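Local coordinates for SusD family protein (Bacteroides uniformis, PDB 7KV1) that probably binds beta-glucan at the cell surface of a gut bacterium, as a SusD-family glycan-binding protein, at residues K352-D355 / A356-V360. Numbering follows the deposited sequence.
Sequences KRRD and ATCWV
Thr357 OG1 sits above the peptide carbonyl of Arg353, while the carbonyl of Arg354 takes Thr357 N over its face and Cys358 N nearly end-on. Thr357 OG1 donates to Arg353 O at 2.7 Å, 40° out of the carbonyl plane, the familiar bond of a helical threonine to the carbonyl four residues back; with OG1 set beside its own backbone N (chi1 -65°), the hydroxyl folds back over the preceding turn. Arg354 O is gripped twice, by Cys358 N 2.9 Å away and by Thr357 N 3.2 Å off. Cys358 CB and SG lie against the same oxygen, SG 3.5 Å from Arg354 O. Thr357 N to Arg354 O spans three residues, as in a 3-10 turn, and Cys358 N to Arg354 O spans four, as in an alpha turn; together they end the short helix 353-357, whose chain leaves helical geometry at Cys358 and runs directly into strand 358-360, paired antiparallel with 376-378. A valine in place of Thr357 has no hydroxyl, and Arg353 O would probably be left without this side-chain donor, one tie of the last turn lost. The guanidinium of Arg353 leads away from the turn to salt bridges with Asp351, Glu457 and Glu461, while Arg354 NE makes a long one, 3.7 Å, to Asp355 OD1. Phe272 packs against Arg353, Ala356 and Thr357, and Tyr344 touches both Arg354 and Cys358.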
loop_
_atom_site.group_PDB
_atom_site.type_symbol
_atom_site.label_atom_id
_atom_site.label_comp_id
_atom_site.label_asym_id
_atom_site.label_seq_id
_atom_site.Cartn_x
_atom_site.Cartn_y
_atom_site.Cartn_z
ATOM N N LYS A 352 20.685 -1.092 9.059
ATOM C CA LYS A 352 21.009 -1.094 7.622
ATOM C C LYS A 352 19.861 -0.474 6.826
ATOM O O LYS A 352 20.096 -0.130 5.674
ATOM C CB LYS A 352 21.319 -2.507 7.133
ATOM C CG LYS A 352 22.612 -3.081 7.678
ATOM C CD LYS A 352 22.866 -4.483 7.226
ATOM C CE LYS A 352 24.184 -5.010 7.747
ATOM N NZ LYS A 352 24.383 -6.408 7.302
ATOM N N ARG A 353 18.663 -0.348 7.404
ATOM C CA ARG A 353 17.504 0.208 6.666
ATOM C C ARG A 353 17.670 1.716 6.501
ATOM O O ARG A 353 17.137 2.232 5.537
ATOM C CB ARG A 353 16.193 -0.129 7.366
ATOM C CG ARG A 353 15.924 -1.619 7.350
ATOM C CD ARG A 353 14.751 -2.034 8.222
ATOM N NE ARG A 353 15.050 -1.825 9.638
ATOM C CZ ARG A 353 14.397 -2.391 10.629
ATOM N NH1 ARG A 353 13.395 -3.204 10.382
ATOM N NH2 ARG A 353 14.749 -2.130 11.875
ATOM N N ARG A 354 18.408 2.379 7.381
ATOM C CA ARG A 354 18.510 3.859 7.332
ATOM C C ARG A 354 19.065 4.317 5.979
ATOM O O ARG A 354 18.424 5.162 5.354
ATOM C CB ARG A 354 19.375 4.444 8.433
ATOM C CG ARG A 354 19.343 5.966 8.407
ATOM C CD ARG A 354 20.082 6.567 9.570
ATOM N NE ARG A 354 21.510 6.481 9.344
ATOM C CZ ARG A 354 22.439 6.950 10.168
ATOM N NH1 ARG A 354 22.107 7.513 11.315
ATOM N NH2 ARG A 354 23.712 6.836 9.849
ATOM N N ASP A 355 20.216 3.812 5.540
ATOM C CA ASP A 355 20.793 4.308 4.261
ATOM C C ASP A 355 19.958 3.803 3.064
ATOM O O ASP A 355 19.881 4.526 2.074
ATOM C CB ASP A 355 22.286 4.004 4.185
ATOM C CG ASP A 355 23.137 4.795 5.178
ATOM O OD1 ASP A 355 22.619 5.763 5.861
ATOM O OD2 ASP A 355 24.300 4.421 5.295
ATOM N N ALA A 356 19.261 2.673 3.151
ATOM C CA ALA A 356 18.394 2.190 2.039
ATOM C C ALA A 356 17.070 2.962 2.010
ATOM O O ALA A 356 16.335 2.841 1.003
ATOM C CB ALA A 356 18.088 0.723 2.166
ATOM N N THR A 357 16.752 3.682 3.071
ATOM C CA THR A 357 15.427 4.361 3.223
ATOM C C THR A 357 15.588 5.844 2.892
ATOM O O THR A 357 14.704 6.426 2.240
ATOM C CB THR A 357 14.862 4.103 4.626
ATOM O OG1 THR A 357 14.603 2.703 4.752
ATOM C CG2 THR A 357 13.599 4.886 4.877
ATOM N N CYS A 358 16.673 6.435 3.372
ATOM C CA CYS A 358 16.870 7.892 3.459
ATOM C C CYS A 358 17.955 8.293 2.470
ATOM O O CYS A 358 19.115 7.904 2.673
ATOM C CB CYS A 358 17.244 8.311 4.876
ATOM S SG CYS A 358 16.106 7.709 6.149
ATOM N N TRP A 359 17.589 9.026 1.427
ATOM C CA TRP A 359 18.558 9.669 0.505
ATOM C C TRP A 359 18.878 11.052 1.054
ATOM O O TRP A 359 17.994 11.919 1.009
ATOM C CB TRP A 359 17.980 9.717 -0.898
ATOM C CG TRP A 359 18.799 10.486 -1.880
ATOM C CD1 TRP A 359 20.135 10.785 -1.817
ATOM C CD2 TRP A 359 18.311 11.021 -3.119
ATOM N NE1 TRP A 359 20.513 11.462 -2.945
ATOM C CE2 TRP A 359 19.414 11.612 -3.765
ATOM C CE3 TRP A 359 17.056 11.046 -3.736
ATOM C CZ2 TRP A 359 19.267 12.278 -4.976
ATOM C CZ3 TRP A 359 16.920 11.667 -4.958
ATOM C CH2 TRP A 359 18.022 12.262 -5.571
ATOM N N VAL A 360 20.050 11.209 1.667
ATOM C CA VAL A 360 20.446 12.465 2.349
ATOM C C VAL A 360 21.298 13.240 1.347
ATOM O O VAL A 360 22.316 12.690 0.884
ATOM C CB VAL A 360 21.230 12.222 3.648
ATOM C CG1 VAL A 360 21.727 13.536 4.243
ATOM C CG2 VAL A 360 20.413 11.455 4.678
#